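PDB 2RK9: Glyoxalase/bleomycin resistance protein/dioxygenase from Vibrio splendidus, which belongs to the glyoxalase/bleomycin resistance protein/dioxygenase superfamily and probably binds or transforms a small molecule, perhaps with a metal ion, as relatives do. Local coordinates for the interface of chains A and B. Numbering follows the deposited sequence. Chains: chain A/B, Glyoxalase/bleomycin resistance protein/dioxygenase.

Contact 1: the interface of chains A and B. Residues chain A 6-7, 79-80; chain B 7, 9, 48-50.
The valine B:Val48 lies against the indole of A:Trp79, and this pair carries most of the patch between the two copies of the protein. One methyl, CG1 of B:Val48, stands over a face of the ring system as a CH-pi contact, 3.5 Å from the centroid of the six-membered ring of A:Trp79. It rises 3.2 Å above the ring plane and is displaced toward the rim, near the CE2–CZ2 bond. In B:Val48 CG1 points anti to the backbone N (chi1 -170°), which turns this branch to the indole face, while CG2 heads for the backbone carbonyl of A:Asp80. The two side chains run past each other in opposite directions, each flank lying along the other.

Further apolar packing extends the contact. The same CG1 of B:Val48 also meets CB of A:Val7 at 3.8 Å, and so rests in the corner formed by the indole face and that carbon, touching both. At the far rim of the indole, CH2 of A:Trp79 touches CB of B:Val50 at 3.8 Å. B:Pro9 adds a light touch through CD.

The two Val7 residues pack methyl groups against backbone carbonyl oxygens. CG1 of A:Val7 reaches the carbonyl oxygen of B:Val7 at 3.7 Å, and CG1 of B:Val7 approaches the carbonyl of A:Val7 in the same way; the paired valines thus mark a point near the two-fold axis.

A hydrogen bond within chain A backs the apolar surface. The backbone N of A:Arg6 donates to the carboxylate OD2 of A:Asp80 at 3.1 Å, with 150° at the hydrogen; the donor sits on the anti side, 23° out of the carboxylate plane. This bond ties the loop residue just before strand 7-13 to A:Asp80 at the end of strand 75-80 and may help to set A:Val7 beside A:Trp79.

With 204 Å² of surface hidden here, the patch gives the two-fold pairing of the chains a hydrophobic seam, which may reflect a dimer in solution.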
# COMPACT_ATOMS: atom_id res chain seq x y z
N ARG A 6 -11.03 -0.23 2.84
CA ARG A 6 -9.80 -0.72 2.22
C ARG A 6 -8.79 0.40 2.15
O ARG A 6 -9.11 1.57 2.37
CB ARG A 6 -10.07 -1.15 0.77
CG ARG A 6 -11.17 -2.17 0.57
CD ARG A 6 -10.65 -3.56 0.86
NE ARG A 6 -11.57 -4.61 0.44
CZ ARG A 6 -12.72 -4.89 1.05
NH1 ARG A 6 -13.11 -4.19 2.11
NH2 ARG A 6 -13.48 -5.88 0.59
N VAL A 7 -7.55 0.03 1.86
CA VAL A 7 -6.51 1.01 1.64
C VAL A 7 -6.18 0.78 0.18
O VAL A 7 -5.97 -0.35 -0.25
CB VAL A 7 -5.24 0.79 2.51
CG1 VAL A 7 -4.73 -0.63 2.36
CG2 VAL A 7 -4.15 1.79 2.08
N TRP A 79 -6.54 5.71 2.41
CA TRP A 79 -7.06 4.84 3.47
C TRP A 79 -8.49 5.14 3.96
O TRP A 79 -8.74 6.18 4.57
CB TRP A 79 -6.07 4.93 4.64
CG TRP A 79 -6.23 3.93 5.72
CD1 TRP A 79 -7.26 3.83 6.60
CD2 TRP A 79 -5.30 2.90 6.07
NE1 TRP A 79 -7.03 2.81 7.49
CE2 TRP A 79 -5.83 2.22 7.19
CE3 TRP A 79 -4.06 2.49 5.56
CZ2 TRP A 79 -5.17 1.15 7.80
CZ3 TRP A 79 -3.41 1.42 6.16
CH2 TRP A 79 -3.97 0.77 7.28
N ASP A 80 -9.41 4.21 3.70
CA ASP A 80 -10.81 4.37 4.12
C ASP A 80 -10.96 4.33 5.64
O ASP A 80 -10.46 3.42 6.31
CB ASP A 80 -11.71 3.27 3.54
CG ASP A 80 -11.87 3.35 2.03
OD1 ASP A 80 -11.79 4.46 1.46
OD2 ASP A 80 -12.11 2.28 1.42
N VAL B 7 -4.72 -5.97 0.05
CA VAL B 7 -3.31 -5.64 -0.11
C VAL B 7 -2.95 -5.05 1.24
O VAL B 7 -3.64 -4.14 1.71
CB VAL B 7 -3.02 -4.60 -1.23
CG1 VAL B 7 -3.83 -3.32 -1.02
CG2 VAL B 7 -1.53 -4.27 -1.22
N PRO B 9 0.11 -3.25 3.12
CA PRO B 9 1.44 -2.67 2.98
C PRO B 9 2.31 -3.02 4.18
O PRO B 9 1.84 -3.04 5.31
CB PRO B 9 1.16 -1.17 2.92
CG PRO B 9 -0.24 -1.09 2.40
CD PRO B 9 -0.92 -2.20 3.17
N VAL B 48 -8.78 -2.40 8.40
CA VAL B 48 -7.80 -2.11 7.37
C VAL B 48 -6.45 -2.35 8.03
O VAL B 48 -6.11 -1.70 9.01
CB VAL B 48 -7.92 -0.65 6.89
CG1 VAL B 48 -7.07 -0.45 5.65
CG2 VAL B 48 -9.38 -0.34 6.58
N ASP B 49 -5.68 -3.28 7.48
CA ASP B 49 -4.40 -3.66 8.07
C ASP B 49 -3.12 -3.06 7.47
O ASP B 49 -3.08 -2.70 6.29
CB ASP B 49 -4.26 -5.18 8.07
CG ASP B 49 -5.45 -5.90 8.68
OD1 ASP B 49 -6.18 -5.29 9.49
OD2 ASP B 49 -5.64 -7.09 8.37
N VAL B 50 -2.09 -2.97 8.31
CA VAL B 50 -0.78 -2.47 7.91
C VAL B 50 0.27 -3.19 8.76
O VAL B 50 0.02 -3.52 9.92
CB VAL B 50 -0.63 -0.94 8.15
CG1 VAL B 50 -0.80 -0.62 9.61
CG2 VAL B 50 0.76 -0.46 7.69

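Contact 2: the interface of chains A and B. Residues chain A 71, 126, 128; chain B 11-13, 73-74.
A:Tyr128 extends its phenol to the end of strand 7-12 of chain B and makes the main polar link of this patch. Its OH donates to the carbonyl oxygen of B:Tyr12 at 2.7 Å. The C=O···donor angle of 127°, with the donor in the carbonyl plane, places the hydroxyl on a lone pair, and the acceptor in turn lies at the edge of the phenol, in its plane. The backbone N of B:Tyr12 stands 3.1 Å from the same OH of A:Tyr128, but its N-H points well away from the hydroxyl, so any hydrogen bond there is bent and probably weak. From SG of B:Cys13 to OD2 of A:Asp126, 3.7 Å, there is a weak hydrogen bond at most.

Apolar contacts support the phenol from its face. CD2 of B:Leu11 sits 4.0 Å above the ring plane of A:Tyr128, over its centre. CB of B:Leu11 comes to 3.5 Å from CE2 of A:Tyr128, nearer the rim, as the side chains pass in opposite directions. With CG of A:Tyr128 anti to the carbonyl carbon (chi1 -58°), the ring is directed across the boundary. A:Leu71 crosses the aromatic side chain of B:Tyr12 at a slant, its methyl CD1 lying 3.8 Å from ring atom CD2 of B:Tyr12.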
# COMPACT_ATOMS: atom_id res chain seq x y z
N LEU A 71 10.83 7.79 3.40
CA LEU A 71 10.61 6.48 2.82
C LEU A 71 9.26 6.53 2.11
O LEU A 71 8.46 7.43 2.37
CB LEU A 71 10.58 5.40 3.91
CG LEU A 71 11.83 5.29 4.78
CD1 LEU A 71 11.66 4.19 5.83
CD2 LEU A 71 13.03 5.01 3.88
N ASP A 126 8.45 8.16 9.63
CA ASP A 126 9.34 7.54 8.65
C ASP A 126 9.23 8.22 7.28
O ASP A 126 10.06 8.00 6.41
CB ASP A 126 9.02 6.05 8.52
CG ASP A 126 9.17 5.33 9.84
OD1 ASP A 126 10.32 5.15 10.28
OD2 ASP A 126 8.13 4.96 10.44
N TYR A 128 6.21 8.19 5.34
CA TYR A 128 5.07 7.68 4.59
C TYR A 128 3.89 8.64 4.65
O TYR A 128 3.59 9.22 5.69
CB TYR A 128 4.66 6.31 5.15
CG TYR A 128 5.77 5.28 5.11
CD1 TYR A 128 6.28 4.83 3.89
CD2 TYR A 128 6.31 4.76 6.29
CE1 TYR A 128 7.30 3.89 3.85
CE2 TYR A 128 7.34 3.82 6.25
CZ TYR A 128 7.83 3.39 5.03
OH TYR A 128 8.83 2.46 4.99
N LEU B 11 5.67 -1.71 5.98
CA LEU B 11 6.55 -0.55 5.99
C LEU B 11 7.80 -0.70 6.84
O LEU B 11 7.73 -1.12 8.00
CB LEU B 11 5.76 0.66 6.52
CG LEU B 11 4.35 0.86 5.97
CD1 LEU B 11 3.70 2.04 6.70
CD2 LEU B 11 4.40 1.10 4.47
N TYR B 12 8.95 -0.35 6.27
CA TYR B 12 10.20 -0.40 7.02
C TYR B 12 10.20 0.83 7.92
O TYR B 12 9.77 1.91 7.51
CB TYR B 12 11.41 -0.32 6.10
CG TYR B 12 12.70 -0.20 6.89
CD1 TYR B 12 13.20 -1.28 7.61
CD2 TYR B 12 13.37 1.03 6.99
CE1 TYR B 12 14.32 -1.15 8.43
CE2 TYR B 12 14.49 1.17 7.80
CZ TYR B 12 14.95 0.08 8.52
OH TYR B 12 16.06 0.21 9.32
N CYS B 13 10.68 0.68 9.15
CA CYS B 13 10.71 1.79 10.10
C CYS B 13 12.10 1.99 10.70
O CYS B 13 12.75 1.02 11.10
CB CYS B 13 9.72 1.55 11.25
SG CYS B 13 7.99 1.33 10.74
N SER B 73 10.77 3.12 -1.74
CA SER B 73 11.73 2.51 -0.83
C SER B 73 11.13 2.29 0.55
O SER B 73 10.44 3.16 1.09
CB SER B 73 12.99 3.38 -0.70
OG SER B 73 12.69 4.65 -0.16
N GLY B 74 11.37 1.11 1.11
CA GLY B 74 10.86 0.77 2.42
C GLY B 74 9.49 0.13 2.41
O GLY B 74 9.04 -0.37 3.44

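The C-alpha centres of contact 1 and contact 2 lie about 15 Å apart. On the chain B side both draw on strand 7-12, contact 1 near its start and contact 2 at its end; contact 1 also uses strand 48-53, and contact 2 the loop residues B:Cys13, B:Ser73 and B:Gly74. Chain A answers with different segments: strands 7-13 and 75-80 in contact 1, loop residues in contact 2. Contact 1 is mainly apolar, whereas contact 2 adds hydrogen bonding to backbone. Two-fold symmetry repeats both, which would help to set the relative orientation of the copies if this dimer is the biological one.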